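PDB 1RIF: DNA helicase uvsW from Enterobacteria phage T4, which couples ATP hydrolysis to 3'-5' unwinding of duplex DNA and drives branch migration of Holliday junctions in recombination-dependent phage DNA repair. Local coordinates for residues Lys4-His8 with Pro83-Glu87; Leu60-Leu64 with Met270-Gly274; Ser92-Phe96 with Lys119-Phe123; Ala149-Leu153 with Arg181-His185; Phe254-Leu258 with Gly274-Glu278. The protein carries 1 engineered substitution. One frame throughout, in Å; residues are numbered along the deposited sequence.

Contact 1 (Lys4-His8 with Pro83-Glu87)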
# COMPACT_ATOMS: atom_id res chain seq x y z
N LYS A 4 1.85 3.32 24.58
CA LYS A 4 1.92 1.90 24.24
C LYS A 4 1.21 1.72 22.91
O LYS A 4 0.01 1.99 22.80
CB LYS A 4 1.24 1.03 25.31
CG LYS A 4 2.12 0.73 26.52
CD LYS A 4 1.45 -0.28 27.44
CE LYS A 4 2.36 -0.68 28.60
NZ LYS A 4 1.62 -1.39 29.70
N VAL A 5 1.94 1.28 21.89
CA VAL A 5 1.35 1.08 20.57
C VAL A 5 1.11 -0.41 20.31
O VAL A 5 2.04 -1.21 20.20
CB VAL A 5 2.26 1.69 19.48
CG1 VAL A 5 1.62 1.55 18.12
CG2 VAL A 5 2.50 3.15 19.79
N HIS A 6 -0.17 -0.77 20.23
CA HIS A 6 -0.56 -2.16 20.01
C HIS A 6 -0.93 -2.48 18.58
O HIS A 6 -1.43 -1.63 17.84
CB HIS A 6 -1.75 -2.52 20.90
CG HIS A 6 -1.48 -2.39 22.36
ND1 HIS A 6 -1.67 -1.21 23.05
CD2 HIS A 6 -1.02 -3.29 23.27
CE1 HIS A 6 -1.33 -1.38 24.32
NE2 HIS A 6 -0.93 -2.63 24.48
N PHE A 7 -0.70 -3.72 18.21
CA PHE A 7 -1.04 -4.18 16.88
C PHE A 7 -2.58 -4.19 16.83
O PHE A 7 -3.24 -4.44 17.83
CB PHE A 7 -0.47 -5.58 16.67
CG PHE A 7 -0.65 -6.11 15.28
CD1 PHE A 7 0.31 -5.87 14.30
CD2 PHE A 7 -1.80 -6.81 14.93
CE1 PHE A 7 0.14 -6.33 13.00
CE2 PHE A 7 -1.98 -7.28 13.63
CZ PHE A 7 -1.01 -7.04 12.67
N HIS A 8 -3.13 -3.90 15.65
CA HIS A 8 -4.57 -3.88 15.40
C HIS A 8 -4.71 -4.03 13.88
O HIS A 8 -4.82 -3.05 13.16
CB HIS A 8 -5.16 -2.53 15.84
CG HIS A 8 -6.62 -2.38 15.58
ND1 HIS A 8 -7.59 -2.87 16.43
CD2 HIS A 8 -7.29 -1.87 14.52
CE1 HIS A 8 -8.78 -2.66 15.91
NE2 HIS A 8 -8.63 -2.06 14.75
N PRO A 83 5.91 -5.55 19.45
CA PRO A 83 6.92 -6.11 18.55
C PRO A 83 6.37 -6.63 17.22
O PRO A 83 7.08 -6.66 16.21
CB PRO A 83 7.56 -7.21 19.40
CG PRO A 83 6.42 -7.65 20.26
CD PRO A 83 5.81 -6.34 20.69
N GLN A 84 5.10 -7.02 17.20
CA GLN A 84 4.50 -7.53 15.98
C GLN A 84 4.45 -6.45 14.89
O GLN A 84 4.43 -6.76 13.69
CB GLN A 84 3.08 -8.03 16.25
CG GLN A 84 2.55 -8.90 15.13
CD GLN A 84 1.09 -9.23 15.29
OE1 GLN A 84 0.56 -9.24 16.40
NE2 GLN A 84 0.42 -9.51 14.18
N ILE A 85 4.45 -5.19 15.32
CA ILE A 85 4.40 -4.06 14.40
C ILE A 85 5.67 -3.86 13.58
O ILE A 85 5.61 -3.53 12.40
CB ILE A 85 4.11 -2.75 15.18
CG1 ILE A 85 2.70 -2.80 15.77
CG2 ILE A 85 4.29 -1.53 14.27
CD1 ILE A 85 2.35 -1.62 16.67
N ASN A 86 6.82 -4.09 14.20
CA ASN A 86 8.10 -3.90 13.52
C ASN A 86 8.59 -5.17 12.83
O ASN A 86 9.70 -5.20 12.31
CB ASN A 86 9.16 -3.43 14.52
CG ASN A 86 8.72 -2.20 15.29
OD1 ASN A 86 8.39 -1.17 14.71
ND2 ASN A 86 8.71 -2.31 16.62
N GLU A 87 7.76 -6.20 12.82
CA GLU A 87 8.10 -7.47 12.21
C GLU A 87 8.45 -7.36 10.72
O GLU A 87 7.76 -6.69 9.95
CB GLU A 87 6.95 -8.43 12.40
CG GLU A 87 7.21 -9.83 11.93
CD GLU A 87 6.03 -10.73 12.14
OE1 GLU A 87 5.68 -11.00 13.32
OE2 GLU A 87 5.43 -11.16 11.13
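Gln84 lays its terminal amide over one face of the Phe7 ring. The two planes are only 16° apart, which makes this an amide-on-ring stack, and Gln84 NE2 stands 3.1 Å above the ring plane, over its centre. The ring atom nearest to Gln84 NE2 is Phe7 CZ, at 3.2 Å, whereas Gln84 OE1 lies nearer the root of the ring, 3.5 Å from Phe7 CG. Both side chains leave their backbones with CG anti to N (chi1 -174° in Phe7, -165° in Gln84), and the glutamine chain then runs extended, long enough to reach across the ring. Gln84 CG adds a CH-pi contact over the face, 4.3 Å from the Phe7 ring centroid.

Ile85 approaches elsewhere, at the edge of the same ring, where its CG1 is 4.2 Å from Phe7 CD1. Its CD1 goes on to meet Val5 CG1 at 3.6 Å, the two side chains set nearly perpendicular. No hydrogen bond joins the segments; Asp82 bridges them from outside, accepting from the backbone N of both Phe7 and Gln84. Phe10 meets the Phe7 ring edge-to-face, and Phe62 packs on both Phe7 and Ile85. The arrangement belongs to the mixed four-stranded sheet of the UvsW N-terminal region, where the turn following edge strand 79-81 folds back against the parallel neighbouring strand 3-8.

Contact 2 (Leu60-Leu64 with Met270-Gly274)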
# COMPACT_ATOMS: atom_id res chain seq x y z
N LEU A 60 -4.30 4.52 14.27
CA LEU A 60 -3.44 5.27 13.36
C LEU A 60 -3.05 4.39 12.17
O LEU A 60 -2.70 3.22 12.34
CB LEU A 60 -2.18 5.70 14.10
CG LEU A 60 -1.15 6.46 13.27
CD1 LEU A 60 -1.51 7.93 13.23
CD2 LEU A 60 0.22 6.26 13.87
N PRO A 61 -3.11 4.93 10.94
CA PRO A 61 -2.72 4.05 9.84
C PRO A 61 -1.33 3.45 10.08
O PRO A 61 -0.38 4.15 10.46
CB PRO A 61 -2.81 4.96 8.60
CG PRO A 61 -2.96 6.35 9.14
CD PRO A 61 -3.68 6.19 10.44
N PHE A 62 -1.23 2.14 9.89
CA PHE A 62 -0.01 1.36 10.10
C PHE A 62 1.26 2.04 9.59
O PHE A 62 2.22 2.21 10.34
CB PHE A 62 -0.17 -0.01 9.44
CG PHE A 62 0.69 -1.09 10.03
CD1 PHE A 62 0.11 -2.19 10.64
CD2 PHE A 62 2.07 -1.03 9.94
CE1 PHE A 62 0.89 -3.23 11.15
CE2 PHE A 62 2.87 -2.06 10.45
CZ PHE A 62 2.28 -3.16 11.05
N GLY A 63 1.24 2.43 8.32
CA GLY A 63 2.39 3.06 7.70
C GLY A 63 3.03 4.24 8.42
O GLY A 63 4.18 4.57 8.14
N LEU A 64 2.31 4.87 9.35
CA LEU A 64 2.82 6.03 10.08
C LEU A 64 3.45 5.75 11.45
O LEU A 64 3.88 6.68 12.14
CB LEU A 64 1.70 7.07 10.23
CG LEU A 64 1.29 7.84 8.98
CD1 LEU A 64 -0.08 8.47 9.19
CD2 LEU A 64 2.34 8.90 8.68
N MET A 270 1.46 12.78 4.28
CA MET A 270 1.28 11.97 5.47
C MET A 270 0.33 10.77 5.29
O MET A 270 0.58 9.70 5.84
CB MET A 270 0.80 12.87 6.61
CG MET A 270 0.91 12.27 7.98
SD MET A 270 0.80 13.53 9.26
CE MET A 270 2.45 13.42 10.00
N GLN A 271 -0.75 10.94 4.53
CA GLN A 271 -1.66 9.82 4.37
C GLN A 271 -1.26 8.83 3.28
O GLN A 271 -1.91 7.80 3.10
CB GLN A 271 -3.11 10.28 4.17
CG GLN A 271 -3.40 11.11 2.96
CD GLN A 271 -4.89 11.38 2.79
OE1 GLN A 271 -5.29 12.27 2.05
NE2 GLN A 271 -5.73 10.59 3.48
N TYR A 272 -0.19 9.14 2.54
CA TYR A 272 0.28 8.22 1.52
C TYR A 272 1.23 7.26 2.21
O TYR A 272 1.28 6.08 1.88
CB TYR A 272 0.96 8.96 0.36
CG TYR A 272 -0.01 9.78 -0.48
CD1 TYR A 272 -0.46 11.03 -0.03
CD2 TYR A 272 -0.53 9.29 -1.68
CE1 TYR A 272 -1.41 11.76 -0.76
CE2 TYR A 272 -1.47 10.01 -2.41
CZ TYR A 272 -1.91 11.24 -1.94
OH TYR A 272 -2.86 11.96 -2.64
N VAL A 273 1.98 7.75 3.20
CA VAL A 273 2.89 6.87 3.93
C VAL A 273 2.06 6.07 4.93
O VAL A 273 2.43 4.97 5.33
CB VAL A 273 4.00 7.66 4.68
CG1 VAL A 273 4.64 8.66 3.73
CG2 VAL A 273 3.45 8.34 5.88
N GLY A 274 0.92 6.62 5.32
CA GLY A 274 0.03 5.93 6.24
C GLY A 274 -0.62 4.76 5.52
O GLY A 274 -0.95 3.75 6.12
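Gly63 and Gly274 bring the two backbones together, their CA atoms 4.0 Å apart, a spacing reached with no side chain on either residue. Gly63 CA approaches Val273 O at 3.0 Å in a CA-H...O contact with an angle of 141° at the hydrogen. The amide beside it adds a weak hydrogen bond, Gly63 N to Gly274 O at 3.4 Å and bent to 134°. Pro61 presses on the same carbonyl, with its CB 3.3 Å from Gly274 O. This tight part joins the 3-10 turn after strand 59-61, in the N-terminal region of UvsW, to helix 269-276 of the ATP-binding, RecA-like region, so the contact is an interface between the two parts of the chain.

Leu64 carries the packing along the helix. Its chi1 of -73° lays the branched end against the helix backbone, with CG 3.6 Å from Gly274 CA and the methyl CD1 3.6 Å from Met270 O. Toward the Met270 side chain the contact is looser: that residue is partly exposed and meets the end of Leu64 through its CG alone. Leu53, from a loop, touches both Leu64 and Met270.

Contact 3 (Ser92-Phe96 with Lys119-Phe123)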
# COMPACT_ATOMS: atom_id res chain seq x y z
N SER A 92 16.48 -13.62 3.68
CA SER A 92 17.85 -13.13 3.59
C SER A 92 18.09 -12.76 2.14
O SER A 92 17.43 -13.29 1.25
CB SER A 92 18.84 -14.22 4.01
OG SER A 92 18.81 -15.32 3.11
N ARG A 93 19.03 -11.86 1.89
CA ARG A 93 19.29 -11.48 0.52
C ARG A 93 19.78 -12.72 -0.23
O ARG A 93 19.57 -12.85 -1.44
CB ARG A 93 20.34 -10.36 0.45
CG ARG A 93 20.53 -9.80 -0.96
CD ARG A 93 19.20 -9.36 -1.58
NE ARG A 93 19.32 -9.10 -3.02
CZ ARG A 93 19.38 -7.89 -3.57
NH1 ARG A 93 19.33 -6.80 -2.82
NH2 ARG A 93 19.50 -7.78 -4.88
N LYS A 94 20.41 -13.63 0.51
CA LYS A 94 20.93 -14.87 -0.06
C LYS A 94 19.80 -15.75 -0.58
O LYS A 94 19.86 -16.27 -1.70
CB LYS A 94 21.72 -15.65 0.99
CG LYS A 94 22.47 -16.85 0.43
CD LYS A 94 23.69 -16.40 -0.38
CE LYS A 94 24.49 -17.59 -0.93
NZ LYS A 94 25.11 -18.47 0.12
N ASP A 95 18.77 -15.93 0.24
CA ASP A 95 17.66 -16.78 -0.18
C ASP A 95 16.79 -16.08 -1.21
O ASP A 95 16.12 -16.73 -2.02
CB ASP A 95 16.84 -17.22 1.03
CG ASP A 95 17.60 -18.20 1.92
OD1 ASP A 95 18.24 -19.13 1.38
OD2 ASP A 95 17.56 -18.04 3.15
N PHE A 96 16.79 -14.75 -1.18
CA PHE A 96 16.01 -14.00 -2.15
C PHE A 96 16.63 -14.24 -3.52
O PHE A 96 15.94 -14.54 -4.48
CB PHE A 96 16.04 -12.50 -1.86
CG PHE A 96 15.36 -11.67 -2.91
CD1 PHE A 96 14.00 -11.81 -3.16
CD2 PHE A 96 16.08 -10.73 -3.64
CE1 PHE A 96 13.37 -11.03 -4.14
CE2 PHE A 96 15.46 -9.95 -4.61
CZ PHE A 96 14.10 -10.10 -4.86
N LYS A 119 15.63 -5.76 -8.60
CA LYS A 119 15.87 -6.78 -7.58
C LYS A 119 15.96 -6.13 -6.20
O LYS A 119 15.40 -6.64 -5.23
CB LYS A 119 17.19 -7.52 -7.87
CG LYS A 119 17.18 -8.37 -9.13
CD LYS A 119 18.51 -9.10 -9.28
CE LYS A 119 18.51 -10.01 -10.50
NZ LYS A 119 19.81 -10.74 -10.66
N ASP A 120 16.66 -5.00 -6.12
CA ASP A 120 16.79 -4.27 -4.87
C ASP A 120 15.43 -3.78 -4.37
O ASP A 120 15.09 -3.96 -3.20
CB ASP A 120 17.73 -3.07 -5.05
CG ASP A 120 19.21 -3.47 -5.12
OD1 ASP A 120 19.52 -4.65 -4.86
OD2 ASP A 120 20.05 -2.59 -5.42
N ALA A 121 14.66 -3.15 -5.26
CA ALA A 121 13.34 -2.63 -4.91
C ALA A 121 12.42 -3.74 -4.37
O ALA A 121 11.76 -3.56 -3.33
CB ALA A 121 12.70 -1.97 -6.12
N VAL A 122 12.39 -4.87 -5.07
CA VAL A 122 11.56 -6.00 -4.66
C VAL A 122 12.01 -6.53 -3.29
O VAL A 122 11.18 -6.79 -2.42
CB VAL A 122 11.63 -7.16 -5.69
CG1 VAL A 122 10.99 -8.42 -5.11
CG2 VAL A 122 10.93 -6.76 -6.98
N PHE A 123 13.32 -6.68 -3.11
CA PHE A 123 13.85 -7.16 -1.85
C PHE A 123 13.51 -6.20 -0.70
O PHE A 123 13.08 -6.64 0.37
CB PHE A 123 15.37 -7.33 -1.94
CG PHE A 123 15.99 -7.85 -0.67
CD1 PHE A 123 15.79 -9.17 -0.27
CD2 PHE A 123 16.75 -7.01 0.14
CE1 PHE A 123 16.32 -9.65 0.91
CE2 PHE A 123 17.29 -7.48 1.33
CZ PHE A 123 17.08 -8.80 1.72
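The Phe123 ring takes the aliphatic part of Arg93 over one face: Arg93 CD sits 3.6 Å from the ring centroid and only 8° off the normal, a well-centred CH-pi contact. Phe123 CB in turn lies over a face of the Phe96 ring, 4.1 Å from its centroid, while Val122 CG1 approaches the Phe96 ring obliquely. The two phenyl planes are inclined at 46°, neither stacked nor edge-to-face. The third flat group, the Arg93 guanidinium, has Lys119 O over one face and Asp120 OD1 at its edge.

This is a helix-helix contact: the first turn of helix 93-101 packs against helix 116-128 of the RecA-like domain. Ser92 is the N-cap of the former, its OG accepting from Asp95 N at 2.9 Å. On the inner side Phe96 CZ meets Val122 CG1 at 3.5 Å, and Val122 also touches helix 141-155. On the more exposed side the bend of Arg93 at chi2 (53°) folds its chain across the phenyl ring toward the acid. Asp97 holds Arg93 NE in a second salt bridge, so the guanidinium has an acid at two places.

The grip on Asp120 is end-on: Arg93 NH1, at 3.0 Å, and NH2, at 3.1 Å, both donate to the single oxygen OD1, which lies exactly in the guanidinium plane, although the carboxylate itself is turned steeply across it.

Contact 4 (Ala149-Leu153 with Arg181-His185)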
# COMPACT_ATOMS: atom_id res chain seq x y z
N ALA A 149 4.14 -9.87 -6.52
CA ALA A 149 2.94 -10.71 -6.49
C ALA A 149 3.29 -12.21 -6.53
O ALA A 149 2.68 -13.02 -5.83
CB ALA A 149 2.01 -10.34 -7.64
N ARG A 150 4.27 -12.58 -7.36
CA ARG A 150 4.75 -13.97 -7.47
C ARG A 150 5.21 -14.47 -6.10
O ARG A 150 4.84 -15.55 -5.65
CB ARG A 150 5.97 -14.03 -8.39
CG ARG A 150 6.08 -15.26 -9.29
CD ARG A 150 5.73 -16.58 -8.65
NE ARG A 150 4.85 -17.30 -9.57
CZ ARG A 150 4.83 -18.62 -9.75
NH1 ARG A 150 5.65 -19.41 -9.07
NH2 ARG A 150 4.00 -19.14 -10.64
N TYR A 151 6.05 -13.67 -5.45
CA TYR A 151 6.56 -14.02 -4.13
C TYR A 151 5.42 -14.29 -3.17
O TYR A 151 5.40 -15.31 -2.50
CB TYR A 151 7.42 -12.89 -3.57
CG TYR A 151 7.92 -13.19 -2.18
CD1 TYR A 151 9.12 -13.88 -1.98
CD2 TYR A 151 7.15 -12.87 -1.05
CE1 TYR A 151 9.54 -14.24 -0.70
CE2 TYR A 151 7.56 -13.23 0.23
CZ TYR A 151 8.76 -13.91 0.39
OH TYR A 151 9.17 -14.27 1.66
N TYR A 152 4.48 -13.35 -3.09
CA TYR A 152 3.34 -13.50 -2.20
C TYR A 152 2.53 -14.75 -2.54
O TYR A 152 2.15 -15.54 -1.67
CB TYR A 152 2.42 -12.28 -2.29
CG TYR A 152 1.27 -12.38 -1.33
CD1 TYR A 152 1.41 -11.97 0.00
CD2 TYR A 152 0.07 -12.98 -1.71
CE1 TYR A 152 0.38 -12.17 0.92
CE2 TYR A 152 -0.95 -13.18 -0.80
CZ TYR A 152 -0.79 -12.79 0.51
OH TYR A 152 -1.80 -13.05 1.42
N LEU A 153 2.25 -14.92 -3.83
CA LEU A 153 1.48 -16.05 -4.34
C LEU A 153 2.07 -17.37 -3.82
O LEU A 153 1.34 -18.24 -3.33
CB LEU A 153 1.48 -16.00 -5.87
CG LEU A 153 0.49 -16.73 -6.80
CD1 LEU A 153 1.06 -18.05 -7.22
CD2 LEU A 153 -0.87 -16.87 -6.15
N ARG A 181 5.48 -14.68 -17.88
CA ARG A 181 5.20 -16.08 -17.64
C ARG A 181 5.24 -16.42 -16.16
O ARG A 181 5.46 -17.58 -15.79
CB ARG A 181 6.15 -16.98 -18.42
CG ARG A 181 6.05 -16.77 -19.92
CD ARG A 181 6.76 -17.87 -20.68
NE ARG A 181 7.04 -17.46 -22.05
CZ ARG A 181 7.53 -18.27 -22.98
NH1 ARG A 181 7.80 -19.53 -22.67
NH2 ARG A 181 7.77 -17.81 -24.20
N LEU A 182 5.04 -15.41 -15.33
CA LEU A 182 5.01 -15.61 -13.88
C LEU A 182 3.56 -15.93 -13.47
O LEU A 182 3.31 -16.47 -12.39
CB LEU A 182 5.51 -14.36 -13.15
CG LEU A 182 6.99 -14.01 -13.39
CD1 LEU A 182 7.29 -12.64 -12.80
CD2 LEU A 182 7.87 -15.08 -12.76
N PHE A 183 2.62 -15.60 -14.36
CA PHE A 183 1.20 -15.84 -14.14
C PHE A 183 0.51 -16.23 -15.44
O PHE A 183 1.04 -15.99 -16.52
CB PHE A 183 0.50 -14.57 -13.61
CG PHE A 183 0.98 -14.10 -12.27
CD1 PHE A 183 2.15 -13.34 -12.16
CD2 PHE A 183 0.28 -14.43 -11.11
CE1 PHE A 183 2.61 -12.92 -10.92
CE2 PHE A 183 0.74 -14.01 -9.86
CZ PHE A 183 1.91 -13.26 -9.77
N SER A 184 -0.67 -16.83 -15.31
CA SER A 184 -1.49 -17.21 -16.47
C SER A 184 -2.75 -16.35 -16.35
O SER A 184 -3.05 -15.84 -15.26
CB SER A 184 -1.86 -18.69 -16.41
OG SER A 184 -2.71 -18.96 -15.32
N HIS A 185 -3.50 -16.17 -17.44
CA HIS A 185 -4.71 -15.34 -17.37
C HIS A 185 -5.79 -15.83 -16.43
O HIS A 185 -6.46 -15.02 -15.78
CB HIS A 185 -5.30 -15.12 -18.76
CG HIS A 185 -4.71 -13.94 -19.47
ND1 HIS A 185 -3.86 -14.06 -20.55
CD2 HIS A 185 -4.80 -12.61 -19.21
CE1 HIS A 185 -3.45 -12.86 -20.92
NE2 HIS A 185 -4.00 -11.97 -20.12
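Ala149 opens the contact with its methyl group, CB lying 3.6 Å from Phe183 CZ at the far end of the phenyl ring. One residue on, the backbone of Arg150 comes to the ring's edge, near its plane, with N 3.4 Å from Phe183 CZ. The Arg150 side chain then turns toward Leu182, the residue before Phe183. Its CG packs against Leu182 CD2 at 3.9 Å, and bends at chi2 and chi3 bring the guanidinium back to the Leu182 carbonyl. Arg150 NH2 donates to Leu182 O at 3.3 Å, from a position tilted 31° out of the carbonyl plane; NE supports it with a weak bond to the same oxygen. The stronger polar partner is Glu154, one turn further along the helix, which forms a salt bridge with Arg150 NH1. Together these bonds hold the guanidinium between its own helix and the loop. Leu153 closes the sequence: its CG, anti to the backbone N, lies 4.1 Å from Phe183 CE2, the two side chains lying alongside but running opposite ways.

Phe183 thus lies against one side of helix 141-155, while Phe177 of helix 167-180 meets its ring at about 30°. Helix and loop flank the parallel sheet of the RecA-like (P-loop NTPase) domain: segment 181-185 links helix 167-180 to outermost strand 188-190, and Ala149 also touches Met230 on strand 226-232.

Contact 5 (Phe254-Leu258 with Gly274-Glu278)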
# COMPACT_ATOMS: atom_id res chain seq x y z
N PHE A 254 1.14 -6.85 3.07
CA PHE A 254 2.02 -6.17 2.13
C PHE A 254 1.27 -5.08 1.39
O PHE A 254 0.15 -5.29 0.92
CB PHE A 254 2.61 -7.15 1.09
CG PHE A 254 3.48 -8.22 1.67
CD1 PHE A 254 2.93 -9.43 2.10
CD2 PHE A 254 4.85 -8.03 1.78
CE1 PHE A 254 3.74 -10.43 2.64
CE2 PHE A 254 5.67 -9.02 2.32
CZ PHE A 254 5.11 -10.22 2.76
N LYS A 255 1.88 -3.91 1.31
CA LYS A 255 1.28 -2.79 0.61
C LYS A 255 2.39 -1.99 -0.02
O LYS A 255 3.35 -1.64 0.65
CB LYS A 255 0.45 -1.92 1.57
CG LYS A 255 -0.88 -2.56 1.93
CD LYS A 255 -1.88 -1.57 2.51
CE LYS A 255 -1.50 -1.14 3.91
NZ LYS A 255 -2.48 -0.16 4.43
N PHE A 256 2.25 -1.72 -1.31
CA PHE A 256 3.26 -0.96 -2.05
C PHE A 256 2.69 0.12 -2.95
O PHE A 256 1.69 -0.08 -3.64
CB PHE A 256 4.12 -1.90 -2.90
CG PHE A 256 4.74 -3.02 -2.11
CD1 PHE A 256 4.34 -4.34 -2.30
CD2 PHE A 256 5.72 -2.76 -1.16
CE1 PHE A 256 4.89 -5.37 -1.54
CE2 PHE A 256 6.28 -3.78 -0.40
CZ PHE A 256 5.86 -5.09 -0.59
N GLY A 257 3.33 1.27 -2.92
CA GLY A 257 2.95 2.37 -3.78
C GLY A 257 4.16 2.56 -4.67
O GLY A 257 5.29 2.51 -4.19
N LEU A 258 3.96 2.74 -5.97
CA LEU A 258 5.09 2.95 -6.88
C LEU A 258 4.91 4.30 -7.57
O LEU A 258 3.85 4.59 -8.12
CB LEU A 258 5.19 1.83 -7.92
CG LEU A 258 5.60 0.46 -7.39
CD1 LEU A 258 4.39 -0.24 -6.77
CD2 LEU A 258 6.16 -0.37 -8.54
N GLY A 274 0.92 6.62 5.32
CA GLY A 274 0.03 5.93 6.24
C GLY A 274 -0.62 4.76 5.52
O GLY A 274 -0.95 3.75 6.12
N MET A 275 -0.80 4.90 4.21
CA MET A 275 -1.42 3.85 3.40
C MET A 275 -0.40 2.90 2.76
O MET A 275 -0.67 1.72 2.61
CB MET A 275 -2.26 4.48 2.29
CG MET A 275 -2.83 3.49 1.26
SD MET A 275 -4.01 2.31 1.96
CE MET A 275 -5.17 2.12 0.62
N PHE A 276 0.78 3.42 2.41
CA PHE A 276 1.80 2.61 1.74
C PHE A 276 3.14 2.35 2.44
O PHE A 276 3.94 1.56 1.94
CB PHE A 276 2.10 3.22 0.37
CG PHE A 276 0.94 3.23 -0.56
CD1 PHE A 276 0.28 4.42 -0.87
CD2 PHE A 276 0.47 2.04 -1.12
CE1 PHE A 276 -0.82 4.43 -1.72
CE2 PHE A 276 -0.63 2.03 -1.96
CZ PHE A 276 -1.28 3.23 -2.26
N GLY A 277 3.40 3.00 3.57
CA GLY A 277 4.67 2.79 4.25
C GLY A 277 5.72 3.84 3.92
O GLY A 277 5.50 4.73 3.09
N GLU A 278 6.88 3.74 4.56
CA GLU A 278 7.96 4.69 4.31
C GLU A 278 8.46 4.67 2.88
O GLU A 278 8.35 3.66 2.18
CB GLU A 278 9.13 4.44 5.26
CG GLU A 278 9.03 5.23 6.55
CD GLU A 278 8.90 4.35 7.76
OE1 GLU A 278 9.83 3.54 8.00
OE2 GLU A 278 7.89 4.47 8.49
O HOH W 1 -2.10 1.36 6.59
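Phe276 turns one face of its ring to the backbone of strand 254-258 at Gly257. Gly257 CA lies 4.0 Å from the ring centroid and 25° off the normal, a CH-pi contact displaced toward the rim. The opposite face is covered from within its own helix by Met275 CG, centred above the ring, so the phenyl group is sandwiched between strand and helix. The ring lies across the strand, its CD2 edge 3.5 Å from Phe256 C. Phe256 leaves the strand on the other side, and its side chain touches Leu148 of helix 141-155.

The contact lies in the first of the two RecA-like domains of the helicase, the one this chain contains, where strand 254-258 is an inner strand of the parallel sheet, between strands 226-232 and 130-133. Helix 269-276 packs on it here before the chain turns at Gly277, which has positive phi, and enters outermost strand 278-280.

Lys255 and Met275 form the second pair, the lysine chain passing across the methionine. The lysine bends at chi3 (-72°), passing its CE 3.2 Å from Met275 O and setting NZ 3.8 Å from Met275 SD. Its ammonium gives Met275 O only a weak bond, at 3.2 Å. A water does more: it accepts from Lys255 NZ at 2.7 Å and donates to Gly274 O at the same distance, tying the buried lysine to a second carbonyl near the end of the helix.

Contacts 2 and 5 lie deepest and share Gly274: helix 269-276 meets the N-terminal region through one and the central parallel sheet through the other. Both rely on backbone atoms and glycines, with weak direct hydrogen bonds, though contact 5 adds a water bridge. Contact 4 is also buried but farther out, and touches contact 5 where Tyr152 packs on Phe254. Contacts 1 and 3 are only partly buried, and each covers a phenyl face with a polar residue's chain: an amide in contact 1, an arginine in contact 3, the one with a salt bridge between its segments. Contacts 1 and 2 meet through Phe62, and both reach the four-stranded sheet.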